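Local coordinates for fucolectin-related protein (Streptococcus pneumoniae, PDB 2WMF) that probably hydrolyses host blood group carbohydrate antigens, as the catalytic module of a family 98 glycoside hydrolase, at residues E36-L41 with R318-N323; K103-A108 with S141-V146; T195-S200 with E379-E384; F229-L234 with I373-H378; T242-W247 with A295-M300. All blocks are in the same frame, centred on the assembly; numbering follows the deposited sequence.

Interaction 1 of 5, residues E36-L41 with R318-N323; sequences ESPLLL and RHAIQN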
# COMPACT_ATOMS: atom_id res chain seq x y z
N GLU A 36 -4.78 11.51 -10.26
CA GLU A 36 -6.10 11.35 -10.88
C GLU A 36 -6.30 10.03 -11.62
O GLU A 36 -7.40 9.72 -12.04
CB GLU A 36 -6.38 12.54 -11.81
CG GLU A 36 -6.33 13.85 -11.01
CD GLU A 36 -6.53 15.12 -11.83
OE1 GLU A 36 -7.06 15.01 -12.93
OE2 GLU A 36 -6.14 16.24 -11.31
N SER A 37 -5.23 9.23 -11.73
CA SER A 37 -5.23 7.98 -12.48
C SER A 37 -4.23 7.00 -11.82
O SER A 37 -3.15 6.75 -12.35
CB SER A 37 -4.80 8.26 -13.91
OG SER A 37 -4.85 7.13 -14.74
N PRO A 38 -4.58 6.49 -10.64
CA PRO A 38 -3.70 5.56 -9.94
C PRO A 38 -3.68 4.20 -10.63
O PRO A 38 -4.45 3.94 -11.59
CB PRO A 38 -4.35 5.47 -8.56
CG PRO A 38 -5.82 5.69 -8.80
CD PRO A 38 -5.82 6.75 -9.89
N LEU A 39 -2.78 3.33 -10.18
CA LEU A 39 -2.59 2.02 -10.78
C LEU A 39 -2.65 0.89 -9.74
O LEU A 39 -1.99 0.95 -8.69
CB LEU A 39 -1.22 1.94 -11.54
CG LEU A 39 -0.90 0.60 -12.20
CD1 LEU A 39 -1.91 0.36 -13.34
CD2 LEU A 39 0.54 0.52 -12.75
N LEU A 40 -3.53 -0.07 -10.02
CA LEU A 40 -3.65 -1.29 -9.18
C LEU A 40 -3.04 -2.45 -9.94
O LEU A 40 -3.50 -2.78 -11.04
CB LEU A 40 -5.12 -1.55 -8.85
CG LEU A 40 -5.45 -2.86 -8.11
CD1 LEU A 40 -4.94 -2.74 -6.66
CD2 LEU A 40 -6.96 -3.22 -8.11
N LEU A 41 -2.02 -3.09 -9.35
CA LEU A 41 -1.41 -4.28 -9.86
C LEU A 41 -1.93 -5.53 -9.11
O LEU A 41 -1.98 -5.55 -7.89
CB LEU A 41 0.11 -4.23 -9.76
CG LEU A 41 0.81 -3.19 -10.65
CD1 LEU A 41 2.26 -2.93 -10.19
CD2 LEU A 41 0.77 -3.65 -12.11
N ARG A 318 -11.04 2.06 -5.07
CA ARG A 318 -12.17 2.87 -5.59
C ARG A 318 -12.15 4.26 -4.95
O ARG A 318 -12.39 5.28 -5.63
CB ARG A 318 -13.52 2.18 -5.40
CG ARG A 318 -13.76 1.04 -6.36
CD ARG A 318 -15.10 0.36 -6.12
NE ARG A 318 -15.46 -0.44 -7.28
CZ ARG A 318 -16.12 -1.57 -7.23
NH1 ARG A 318 -16.51 -2.09 -6.08
NH2 ARG A 318 -16.39 -2.20 -8.35
N HIS A 319 -11.91 4.34 -3.64
CA HIS A 319 -11.75 5.64 -2.99
C HIS A 319 -10.68 6.47 -3.69
O HIS A 319 -10.88 7.69 -3.95
CB HIS A 319 -11.41 5.52 -1.49
CG HIS A 319 -11.26 6.84 -0.82
ND1 HIS A 319 -12.34 7.62 -0.45
CD2 HIS A 319 -10.15 7.54 -0.47
CE1 HIS A 319 -11.89 8.72 0.14
NE2 HIS A 319 -10.58 8.72 0.09
N ALA A 320 -9.55 5.84 -4.00
CA ALA A 320 -8.39 6.52 -4.60
C ALA A 320 -8.66 6.97 -6.06
O ALA A 320 -8.11 7.99 -6.51
CB ALA A 320 -7.15 5.62 -4.54
N ILE A 321 -9.52 6.24 -6.78
CA ILE A 321 -9.96 6.65 -8.13
C ILE A 321 -10.89 7.86 -8.02
O ILE A 321 -10.76 8.83 -8.79
CB ILE A 321 -10.67 5.53 -8.91
CG1 ILE A 321 -9.74 4.33 -9.13
CG2 ILE A 321 -11.21 6.05 -10.27
CD1 ILE A 321 -10.49 3.04 -9.48
N GLN A 322 -11.83 7.79 -7.08
CA GLN A 322 -12.90 8.80 -7.00
C GLN A 322 -12.43 10.11 -6.38
O GLN A 322 -12.98 11.18 -6.66
CB GLN A 322 -14.10 8.21 -6.25
CG GLN A 322 -14.74 7.07 -7.11
CD GLN A 322 -15.85 6.30 -6.40
OE1 GLN A 322 -16.35 6.71 -5.36
NE2 GLN A 322 -16.23 5.13 -6.98
N ASN A 323 -11.40 10.01 -5.54
CA ASN A 323 -10.85 11.13 -4.80
C ASN A 323 -9.35 11.15 -4.99
O ASN A 323 -8.62 10.44 -4.28
CB ASN A 323 -11.16 10.96 -3.33
CG ASN A 323 -12.62 10.82 -3.07
OD1 ASN A 323 -13.32 11.83 -2.97
ND2 ASN A 323 -13.14 9.58 -3.04
O HOH W 1 -9.60 10.02 -10.77
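The carbonyl O of His319, one residue ahead of the Ala320 that packs on Pro38, is gripped by two N-H groups of Asn323. The backbone bond from Asn323 N to His319 O is 2.9 Å. The side-chain bond, Asn323 ND2 to His319 O, is 3.1 Å with an N-H...O angle of 155°. ND2 comes in the carbonyl plane, on a lone pair. Together they tie off the last turn of helix 307-322. Across the contact Pro38 CG meets a backbone oxygen and an aliphatic carbon: Ala320 O at 4.0 Å and Ile321 CG1 at 4.2 Å. With CG1 anti to its carbonyl carbon (chi1 -61°), Ile321 presents that branch to Pro38. One water lies 2.6 Å from Glu36 O and 2.6 Å from Ile321 O. Not all of its acceptors can be served at once, so the bridge is plausible but not certain. Pro38 comes just before strand 39-45, the first strand of the parallel eight-stranded barrel. The contact joins this entry to a helix that follows the last strand, 289-293. Phe317 of the same helix also touches Pro38. Pro38 packs on Ala320 and Ile321 without direct polar bonds, so the pairing rests on shape and burial.

Interaction 2 of 5, residues K103-A108 with S141-V146; sequences KMLEEA and SVLKGV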
# COMPACT_ATOMS: atom_id res chain seq x y z
N LYS A 103 4.90 -16.74 -24.14
CA LYS A 103 3.59 -17.40 -23.98
C LYS A 103 2.57 -16.48 -23.33
O LYS A 103 1.46 -16.33 -23.80
CB LYS A 103 3.73 -18.71 -23.17
CG LYS A 103 2.41 -19.45 -22.89
CD LYS A 103 2.62 -20.50 -21.80
CE LYS A 103 1.31 -21.09 -21.30
NZ LYS A 103 0.85 -22.22 -22.14
N MET A 104 2.96 -15.87 -22.21
CA MET A 104 2.05 -15.02 -21.47
C MET A 104 1.73 -13.70 -22.21
O MET A 104 0.60 -13.21 -22.18
CB MET A 104 2.59 -14.76 -20.05
CG MET A 104 2.68 -16.04 -19.24
SD MET A 104 1.17 -17.04 -19.14
CE MET A 104 -0.10 -15.91 -18.61
N LEU A 105 2.73 -13.16 -22.89
CA LEU A 105 2.55 -11.97 -23.74
C LEU A 105 1.57 -12.24 -24.88
O LEU A 105 0.66 -11.45 -25.14
CB LEU A 105 3.88 -11.48 -24.28
CG LEU A 105 4.76 -10.70 -23.25
CD1 LEU A 105 6.20 -10.60 -23.74
CD2 LEU A 105 4.17 -9.29 -22.97
N GLU A 106 1.73 -13.38 -25.53
CA GLU A 106 0.81 -13.78 -26.60
C GLU A 106 -0.64 -13.86 -26.11
O GLU A 106 -1.56 -13.34 -26.75
CB GLU A 106 1.25 -15.13 -27.19
CG GLU A 106 2.46 -15.02 -28.11
CD GLU A 106 2.13 -14.39 -29.46
OE1 GLU A 106 1.13 -14.80 -30.07
OE2 GLU A 106 2.85 -13.48 -29.90
N GLU A 107 -0.82 -14.49 -24.96
CA GLU A 107 -2.15 -14.65 -24.40
C GLU A 107 -2.72 -13.28 -24.01
O GLU A 107 -3.88 -12.97 -24.32
CB GLU A 107 -2.06 -15.61 -23.23
CG GLU A 107 -3.32 -16.11 -22.72
CD GLU A 107 -3.09 -17.06 -21.55
OE1 GLU A 107 -1.98 -17.65 -21.44
OE2 GLU A 107 -4.02 -17.22 -20.74
N ALA A 108 -1.93 -12.45 -23.32
CA ALA A 108 -2.38 -11.10 -22.94
C ALA A 108 -2.73 -10.25 -24.16
O ALA A 108 -3.73 -9.47 -24.15
CB ALA A 108 -1.34 -10.38 -22.05
N SER A 141 1.81 -4.32 -27.72
CA SER A 141 1.22 -3.09 -27.19
C SER A 141 0.71 -3.29 -25.73
O SER A 141 0.61 -2.32 -24.99
CB SER A 141 0.07 -2.58 -28.09
OG SER A 141 -1.01 -3.47 -28.12
N VAL A 142 0.37 -4.52 -25.37
CA VAL A 142 -0.10 -4.80 -23.98
C VAL A 142 1.04 -4.77 -22.95
O VAL A 142 0.76 -4.72 -21.75
CB VAL A 142 -0.86 -6.15 -23.83
CG1 VAL A 142 -2.16 -6.15 -24.65
CG2 VAL A 142 0.02 -7.32 -24.16
N LEU A 143 2.29 -4.80 -23.39
CA LEU A 143 3.42 -4.79 -22.45
C LEU A 143 3.62 -3.35 -21.96
O LEU A 143 4.12 -2.52 -22.68
CB LEU A 143 4.68 -5.35 -23.09
CG LEU A 143 5.92 -5.38 -22.18
CD1 LEU A 143 5.61 -6.13 -20.84
CD2 LEU A 143 7.20 -5.94 -22.88
N LYS A 144 3.27 -3.11 -20.70
CA LYS A 144 3.26 -1.77 -20.12
C LYS A 144 4.51 -1.42 -19.33
O LYS A 144 4.75 -0.25 -19.04
CB LYS A 144 2.01 -1.56 -19.23
CG LYS A 144 0.68 -1.83 -19.94
CD LYS A 144 0.54 -0.89 -21.14
CE LYS A 144 -0.85 -0.88 -21.68
NZ LYS A 144 -1.20 -2.20 -21.97
N GLY A 145 5.35 -2.40 -19.06
CA GLY A 145 6.55 -2.18 -18.28
C GLY A 145 7.03 -3.43 -17.59
O GLY A 145 6.58 -4.55 -17.88
N VAL A 146 7.96 -3.22 -16.66
CA VAL A 146 8.62 -4.33 -15.97
C VAL A 146 8.82 -3.99 -14.49
O VAL A 146 8.80 -2.82 -14.12
CB VAL A 146 9.97 -4.72 -16.60
CG1 VAL A 146 9.73 -5.15 -18.05
CG2 VAL A 146 11.02 -3.59 -16.52
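Leu105 reaches Leu143 with one methyl branch. Its CD2 lies 4.0 Å from Leu143 CB and 4.1 Å from Leu143 CD1. Leu105 CG is anti to its carbonyl carbon (chi1 -76°), which brings the branched end closer to the strand than its CB direction suggests. The two side chains cross at a slant. Val142 uses both methyls on Ala108. Its CG1 is anti to the carbonyl carbon (chi1 -64°), with CG2 between the backbone N and that carbon. Its CG2 meets Ala108 CB at 4.0 Å, and its CG1 sits 3.7 Å from Ala108 O. Lys144 folds back over its own segment, and its NZ bonds Val142 O at 3.2 Å from above the carbonyl plane. All four residues of the contact are buried. Helix 95-111 leads into barrel strand 115-121 but here leans on the start of the next strand, 143-149. Val115 and Leu117 of strand 115-121 also touch Ala108 and Leu143 respectively. Leu59 of helix 59-64 covers Ala108 as well, and helix 130-139 packs on Leu143 through Gln136 and Phe137.

Interaction 3 of 5, residues T195-S200 with E379-E384; sequences TFFEAS and EKIDKE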
# COMPACT_ATOMS: atom_id res chain seq x y z
N THR A 195 25.08 5.62 -11.68
CA THR A 195 24.33 5.21 -12.88
C THR A 195 22.83 5.36 -12.68
O THR A 195 22.11 5.91 -13.51
CB THR A 195 24.71 3.79 -13.34
OG1 THR A 195 26.15 3.67 -13.43
CG2 THR A 195 24.06 3.41 -14.74
N PHE A 196 22.33 4.85 -11.56
CA PHE A 196 20.90 4.91 -11.27
C PHE A 196 20.44 6.33 -10.95
O PHE A 196 19.34 6.74 -11.36
CB PHE A 196 20.47 3.91 -10.20
CG PHE A 196 19.00 3.70 -10.20
CD1 PHE A 196 18.41 2.96 -11.21
CD2 PHE A 196 18.17 4.29 -9.25
CE1 PHE A 196 17.04 2.80 -11.28
CE2 PHE A 196 16.79 4.15 -9.33
CZ PHE A 196 16.23 3.38 -10.32
N PHE A 197 21.25 7.10 -10.21
CA PHE A 197 20.92 8.50 -9.93
C PHE A 197 20.78 9.32 -11.22
O PHE A 197 19.78 10.06 -11.41
CB PHE A 197 21.92 9.10 -8.95
CG PHE A 197 21.67 10.54 -8.60
CD1 PHE A 197 20.51 10.92 -7.94
CD2 PHE A 197 22.62 11.51 -8.86
CE1 PHE A 197 20.29 12.24 -7.60
CE2 PHE A 197 22.41 12.83 -8.51
CZ PHE A 197 21.26 13.19 -7.87
N GLU A 198 21.74 9.16 -12.13
CA GLU A 198 21.68 9.81 -13.43
C GLU A 198 20.44 9.36 -14.23
O GLU A 198 19.71 10.20 -14.82
CB GLU A 198 22.96 9.55 -14.24
CG GLU A 198 22.87 9.91 -15.69
CD GLU A 198 22.96 11.38 -15.98
OE1 GLU A 198 22.79 11.75 -17.18
OE2 GLU A 198 23.22 12.18 -15.05
N ALA A 199 20.20 8.05 -14.29
CA ALA A 199 18.99 7.54 -15.00
C ALA A 199 17.69 8.07 -14.41
O ALA A 199 16.72 8.33 -15.14
CB ALA A 199 19.00 6.01 -15.07
N SER A 200 17.65 8.18 -13.08
CA SER A 200 16.45 8.71 -12.41
C SER A 200 16.18 10.18 -12.79
O SER A 200 15.05 10.59 -13.05
CB SER A 200 16.55 8.55 -10.89
OG SER A 200 16.59 7.16 -10.56
N GLU A 379 21.01 12.26 0.26
CA GLU A 379 22.22 13.05 0.26
C GLU A 379 22.66 13.60 -1.10
O GLU A 379 23.38 14.60 -1.14
CB GLU A 379 23.38 12.22 0.85
CG GLU A 379 23.82 11.06 -0.00
CD GLU A 379 24.52 9.99 0.80
OE1 GLU A 379 25.78 10.03 0.79
OE2 GLU A 379 23.84 9.13 1.40
N LYS A 380 22.23 12.94 -2.17
CA LYS A 380 22.62 13.34 -3.53
C LYS A 380 21.87 14.58 -4.03
O LYS A 380 22.26 15.20 -5.05
CB LYS A 380 22.45 12.16 -4.49
CG LYS A 380 23.50 11.09 -4.32
CD LYS A 380 24.88 11.55 -4.87
CE LYS A 380 26.00 10.53 -4.71
NZ LYS A 380 26.30 10.25 -3.26
N ILE A 381 20.81 14.96 -3.32
CA ILE A 381 20.10 16.24 -3.53
C ILE A 381 20.82 17.34 -2.73
O ILE A 381 20.94 17.26 -1.51
CB ILE A 381 18.61 16.15 -3.10
CG1 ILE A 381 17.88 14.98 -3.79
CG2 ILE A 381 17.90 17.50 -3.39
CD1 ILE A 381 17.85 15.03 -5.34
N ASP A 382 21.31 18.37 -3.41
CA ASP A 382 21.94 19.50 -2.70
C ASP A 382 20.99 20.30 -1.82
O ASP A 382 19.79 20.39 -2.09
CB ASP A 382 22.59 20.48 -3.70
CG ASP A 382 23.67 19.86 -4.55
OD1 ASP A 382 24.09 18.68 -4.31
OD2 ASP A 382 24.08 20.55 -5.51
N LYS A 383 21.53 20.91 -0.78
CA LYS A 383 20.71 21.68 0.12
C LYS A 383 20.01 22.84 -0.60
O LYS A 383 18.85 23.13 -0.32
CB LYS A 383 21.52 22.19 1.31
CG LYS A 383 20.66 22.46 2.57
CD LYS A 383 21.53 22.74 3.80
CE LYS A 383 20.71 23.00 5.08
NZ LYS A 383 21.62 22.94 6.33
N GLU A 384 20.71 23.46 -1.55
CA GLU A 384 20.14 24.55 -2.34
C GLU A 384 18.90 24.08 -3.10
O GLU A 384 17.91 24.82 -3.22
CB GLU A 384 21.15 25.07 -3.37
CG GLU A 384 21.71 26.43 -3.06
CD GLU A 384 22.86 26.47 -2.03
OE1 GLU A 384 23.07 27.57 -1.45
OE2 GLU A 384 23.57 25.44 -1.81
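Phe197 has the most surface buried here, and its ring is met by Lys380 and Ile381. Lys380 CB sits over one face of the ring, 3.9 Å from the centroid and 18° off the ring normal. Lys380 O is also close, 3.6 Å from Phe197 CZ. Ile381 CD1 lies at the ring edge, near the ring plane, 4.3 Å from Phe197 CE1. The Phe197 ring is carried out from the helix with CG anti to the backbone N (chi1 180°). Lys380 puts only the base of its side chain on the ring. Its chain bends at chi2 (-72°) and again at chi4, and NZ ends up away from the ring. Ile381 is buried, whereas Lys380 is exposed, so the contact runs from the interior to the surface. Leu234 and Met191 also touch Phe197. Helix 194-203 is one of those packed outside the barrel, between strands 176-180 and 207-212. The contact is a CH-pi packing of a (beta/alpha)8 barrel helix on the loop before helix 383-389.

Interaction 4 of 5, residues F229-L234 with I373-H378; sequences FWLSGL and ILPVIH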
# COMPACT_ATOMS: atom_id res chain seq x y z
N PHE A 229 11.97 10.59 -2.59
CA PHE A 229 12.47 10.49 -4.00
C PHE A 229 11.49 11.14 -4.98
O PHE A 229 11.88 11.85 -5.90
CB PHE A 229 12.67 9.02 -4.41
CG PHE A 229 13.82 8.29 -3.72
CD1 PHE A 229 14.99 8.91 -3.36
CD2 PHE A 229 13.70 6.93 -3.52
CE1 PHE A 229 16.02 8.17 -2.81
CE2 PHE A 229 14.70 6.20 -2.97
CZ PHE A 229 15.85 6.79 -2.60
N TRP A 230 10.21 10.89 -4.77
CA TRP A 230 9.13 11.44 -5.60
C TRP A 230 9.14 12.97 -5.43
O TRP A 230 9.11 13.70 -6.41
CB TRP A 230 7.80 10.84 -5.14
CG TRP A 230 6.57 11.45 -5.73
CD1 TRP A 230 6.23 11.51 -7.07
CD2 TRP A 230 5.52 12.09 -5.01
NE1 TRP A 230 5.01 12.17 -7.20
CE2 TRP A 230 4.56 12.49 -5.94
CE3 TRP A 230 5.28 12.30 -3.64
CZ2 TRP A 230 3.37 13.12 -5.54
CZ3 TRP A 230 4.11 12.94 -3.26
CH2 TRP A 230 3.18 13.33 -4.20
N LEU A 231 9.18 13.44 -4.18
CA LEU A 231 9.17 14.89 -3.91
C LEU A 231 10.42 15.58 -4.48
O LEU A 231 10.40 16.78 -4.80
CB LEU A 231 9.08 15.13 -2.40
CG LEU A 231 7.72 14.79 -1.79
CD1 LEU A 231 7.68 14.68 -0.23
CD2 LEU A 231 6.65 15.79 -2.29
N SER A 232 11.52 14.83 -4.59
CA SER A 232 12.79 15.33 -5.12
C SER A 232 12.91 15.30 -6.65
O SER A 232 13.94 15.69 -7.20
CB SER A 232 13.95 14.52 -4.52
OG SER A 232 14.02 14.62 -3.09
N GLY A 233 11.87 14.78 -7.31
CA GLY A 233 11.83 14.71 -8.78
C GLY A 233 12.57 13.55 -9.39
O GLY A 233 12.83 13.55 -10.60
N LEU A 234 12.92 12.55 -8.60
CA LEU A 234 13.65 11.38 -9.10
C LEU A 234 12.76 10.26 -9.67
O LEU A 234 13.24 9.40 -10.37
CB LEU A 234 14.56 10.84 -7.99
CG LEU A 234 15.66 11.80 -7.52
CD1 LEU A 234 16.41 11.25 -6.29
CD2 LEU A 234 16.65 12.14 -8.65
N ILE A 373 3.56 11.88 6.58
CA ILE A 373 4.89 11.25 6.40
C ILE A 373 5.92 12.41 6.32
O ILE A 373 5.81 13.30 5.44
CB ILE A 373 4.97 10.40 5.12
CG1 ILE A 373 4.16 9.11 5.29
CG2 ILE A 373 6.42 10.07 4.76
CD1 ILE A 373 3.82 8.41 3.95
N LEU A 374 6.88 12.44 7.24
CA LEU A 374 7.95 13.45 7.20
C LEU A 374 8.95 13.05 6.07
O LEU A 374 9.50 11.95 6.09
CB LEU A 374 8.67 13.51 8.54
CG LEU A 374 8.05 14.38 9.62
CD1 LEU A 374 8.70 14.13 10.99
CD2 LEU A 374 8.25 15.88 9.21
N PRO A 375 9.10 13.87 5.03
CA PRO A 375 10.03 13.49 3.95
C PRO A 375 11.49 13.40 4.41
O PRO A 375 11.98 14.27 5.19
CB PRO A 375 9.86 14.63 2.92
CG PRO A 375 8.52 15.23 3.23
CD PRO A 375 8.45 15.17 4.73
N VAL A 376 12.17 12.35 3.95
CA VAL A 376 13.61 12.24 4.04
C VAL A 376 14.15 12.48 2.65
O VAL A 376 13.73 11.82 1.69
CB VAL A 376 14.08 10.87 4.61
CG1 VAL A 376 15.60 10.68 4.35
CG2 VAL A 376 13.80 10.80 6.07
N ILE A 377 15.05 13.47 2.54
CA ILE A 377 15.67 13.80 1.27
C ILE A 377 17.08 13.18 1.22
O ILE A 377 17.88 13.31 2.14
CB ILE A 377 15.74 15.33 1.05
CG1 ILE A 377 14.38 16.02 1.31
CG2 ILE A 377 16.25 15.64 -0.41
CD1 ILE A 377 13.23 15.48 0.43
N HIS A 378 17.38 12.54 0.10
CA HIS A 378 18.64 11.80 -0.08
C HIS A 378 19.84 12.75 -0.15
O HIS A 378 19.72 13.92 -0.59
CB HIS A 378 18.51 10.98 -1.36
CG HIS A 378 19.57 9.94 -1.52
ND1 HIS A 378 20.79 10.20 -2.12
CD2 HIS A 378 19.56 8.62 -1.21
CE1 HIS A 378 21.50 9.07 -2.14
NE2 HIS A 378 20.76 8.09 -1.61
O HOH W 2 15.56 12.40 -2.25
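A Schellman motif ends helix 219-231, and its residues Phe229, Leu231 and Ser232 pack against Pro375, Ile377 and His378. Gly233 has positive phi at the turn. Leu234 N bonds Phe229 O at 3.0 Å, and Gly233 N bonds Trp230 O at 3.1 Å. Leu231 CD1 meets Pro375 CG at 3.6 Å, a close apolar touch. Phe229 turns its ring edge to His378: Phe229 CE1 lies 3.9 Å from His378 CD2, near the phenyl plane. The two rings are oblique, with planes at 45°. The histidine ring reaches this place with CG anti to its backbone N (chi1 -167°). It is held at both nitrogens, by Glu188 O at NE2 and by Lys380 N at ND1, which fixes its rotation and is consistent with a neutral ring protonated at NE2. Ser232 OG lies against the branches of Ile377, 3.6 Å from its CG2. One link is polar and water-mediated: a water donates to Ser232 OG at 2.8 Å and accepts from His378 N at 3.0 Å. Ser232 OG also bonds Gly228 O, one turn back in the helix. Strand 376-377 is an edge of a small three-stranded parallel sheet, next to strand 337-340. The contact thus packs the capped C-terminal end of an outer (beta/alpha)8 barrel helix against the edge strand 376-377 and the residues flanking it.

Interaction 5 of 5, residues T242-W247 with A295-M300; sequences TDTWKW and AAYTFM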
# COMPACT_ATOMS: atom_id res chain seq x y z
N THR A 242 2.19 -4.14 -0.65
CA THR A 242 1.65 -4.39 0.70
C THR A 242 1.66 -5.92 0.87
O THR A 242 0.91 -6.62 0.17
CB THR A 242 0.20 -3.85 0.84
OG1 THR A 242 0.20 -2.43 0.79
CG2 THR A 242 -0.44 -4.31 2.13
N ASP A 243 2.50 -6.42 1.79
CA ASP A 243 2.78 -7.86 1.84
C ASP A 243 2.28 -8.49 3.13
O ASP A 243 2.84 -8.24 4.20
CB ASP A 243 4.28 -8.13 1.64
CG ASP A 243 4.61 -9.62 1.55
OD1 ASP A 243 3.67 -10.44 1.52
OD2 ASP A 243 5.83 -9.90 1.46
N THR A 244 1.29 -9.36 3.00
CA THR A 244 0.68 -10.02 4.19
C THR A 244 1.60 -11.12 4.78
O THR A 244 1.35 -11.60 5.88
CB THR A 244 -0.70 -10.60 3.91
OG1 THR A 244 -0.59 -11.61 2.91
CG2 THR A 244 -1.70 -9.46 3.45
N TRP A 245 2.68 -11.46 4.06
CA TRP A 245 3.75 -12.28 4.64
C TRP A 245 4.34 -11.61 5.89
O TRP A 245 4.97 -12.29 6.72
CB TRP A 245 4.88 -12.58 3.63
CG TRP A 245 4.66 -13.73 2.70
CD1 TRP A 245 4.30 -13.68 1.38
CD2 TRP A 245 4.87 -15.11 3.00
NE1 TRP A 245 4.25 -14.94 0.85
CE2 TRP A 245 4.63 -15.84 1.81
CE3 TRP A 245 5.26 -15.81 4.14
CZ2 TRP A 245 4.71 -17.25 1.74
CZ3 TRP A 245 5.37 -17.21 4.07
CH2 TRP A 245 5.07 -17.90 2.87
N LYS A 246 4.18 -10.29 6.04
CA LYS A 246 4.62 -9.64 7.31
C LYS A 246 4.01 -10.36 8.54
O LYS A 246 4.66 -10.43 9.63
CB LYS A 246 4.32 -8.14 7.34
CG LYS A 246 2.86 -7.74 7.58
CD LYS A 246 2.70 -6.24 7.80
CE LYS A 246 3.15 -5.40 6.62
NZ LYS A 246 2.42 -5.66 5.34
N TRP A 247 2.78 -10.84 8.38
CA TRP A 247 2.06 -11.46 9.48
C TRP A 247 2.83 -12.73 9.94
O TRP A 247 3.02 -12.98 11.15
CB TRP A 247 0.60 -11.75 9.10
CG TRP A 247 -0.37 -11.82 10.24
CD1 TRP A 247 -0.90 -12.94 10.77
CD2 TRP A 247 -0.97 -10.72 10.94
NE1 TRP A 247 -1.81 -12.63 11.78
CE2 TRP A 247 -1.83 -11.26 11.92
CE3 TRP A 247 -0.87 -9.32 10.82
CZ2 TRP A 247 -2.61 -10.45 12.76
CZ3 TRP A 247 -1.63 -8.53 11.67
CH2 TRP A 247 -2.46 -9.09 12.63
N ALA A 295 -0.84 -13.36 -2.89
CA ALA A 295 -2.00 -13.35 -3.80
C ALA A 295 -3.01 -14.43 -3.54
O ALA A 295 -4.18 -14.27 -3.88
CB ALA A 295 -1.51 -13.43 -5.26
N ALA A 296 -2.58 -15.52 -2.88
CA ALA A 296 -3.55 -16.53 -2.47
C ALA A 296 -4.59 -15.97 -1.52
O ALA A 296 -5.74 -16.47 -1.49
CB ALA A 296 -2.88 -17.81 -1.87
N TYR A 297 -4.16 -15.01 -0.70
CA TYR A 297 -5.06 -14.28 0.17
C TYR A 297 -5.55 -12.96 -0.42
O TYR A 297 -6.72 -12.65 -0.34
CB TYR A 297 -4.33 -13.96 1.48
CG TYR A 297 -5.15 -13.21 2.51
CD1 TYR A 297 -6.40 -13.65 2.91
CD2 TYR A 297 -4.64 -12.06 3.14
CE1 TYR A 297 -7.10 -13.01 3.89
CE2 TYR A 297 -5.34 -11.41 4.12
CZ TYR A 297 -6.58 -11.86 4.50
OH TYR A 297 -7.31 -11.22 5.50
N THR A 298 -4.63 -12.22 -1.00
CA THR A 298 -4.89 -10.82 -1.40
C THR A 298 -5.53 -10.69 -2.80
O THR A 298 -5.94 -9.57 -3.16
CB THR A 298 -3.61 -9.94 -1.33
OG1 THR A 298 -2.56 -10.51 -2.12
CG2 THR A 298 -3.08 -9.80 0.10
N PHE A 299 -5.60 -11.75 -3.59
CA PHE A 299 -6.15 -11.65 -4.94
C PHE A 299 -7.15 -12.73 -5.30
O PHE A 299 -8.34 -12.47 -5.32
CB PHE A 299 -5.01 -11.55 -5.99
CG PHE A 299 -5.48 -11.35 -7.41
CD1 PHE A 299 -6.61 -10.54 -7.72
CD2 PHE A 299 -4.78 -11.95 -8.45
CE1 PHE A 299 -7.02 -10.37 -9.03
CE2 PHE A 299 -5.19 -11.79 -9.76
CZ PHE A 299 -6.31 -10.99 -10.05
N MET A 300 -6.68 -13.97 -5.50
CA MET A 300 -7.53 -14.98 -6.17
C MET A 300 -6.87 -16.37 -6.03
O MET A 300 -5.66 -16.49 -6.09
CB MET A 300 -7.66 -14.60 -7.66
CG MET A 300 -8.73 -15.20 -8.44
SD MET A 300 -8.87 -14.41 -10.10
CE MET A 300 -7.35 -14.87 -10.88
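Thr244 touches Tyr297 and Thr298 through the two branches that leave its CB. The hydroxyl branch, OG1, stands between the backbone N and the carbonyl carbon (chi1 62°). It bonds Tyr267 O and Cys294 N, so it can donate to the first and accept from the second. OG1 also lies 4.1 Å from Tyr297 CD2. The methyl branch, CG2, is the tip of the contact. It meets Thr298 CG2 end to end at 3.6 Å. It also comes to the edge of the Tyr297 ring, in plane, with CG2 3.9 Å from Tyr297 CD2. Thr244 follows barrel strand 237-243, and Thr298 belongs to the short helix 295-298 after the last strand, 289-293. Both come after the C-terminal ends of barrel strands, the side where (beta/alpha)8 glycoside hydrolases carry the active site. Next to Thr244, Asp243 OD1 makes a capping bond in the turn that leads into the helix, accepting from Trp245 N at 2.9 Å. Asp243 O is gripped from opposite faces of its plane: Lys246 N reaches it at 3.1 Å, and Lys246 NZ at 2.9 Å. Lys246 NZ also forms a salt bridge with Glu278 and bonds Asn213 OD1. Tyr297 OH bonds Glu270 O.

Interactions 1, 2 and 5 all reach the parallel eight-stranded barrel, with centres 20 to 24 Å apart and no atoms touching. Interactions 1 and 2 lie at strand starts, interaction 5 after strand ends. Along the chain interaction 1 spans both others, and interaction 2 closes before interaction 5 opens. Interactions 3 and 4 instead tie outer barrel helices to the region after the barrel. Their centres are 11 Å apart and they touch, with Phe197 CE1 3.8 Å from Leu234 CD2. Strand 376-377 and helix 383-389 are linked by a loop, so the two contacts adjoin in one interface. Both segments of interaction 4 fall between those of interaction 3, and each contact alternates with interaction 1.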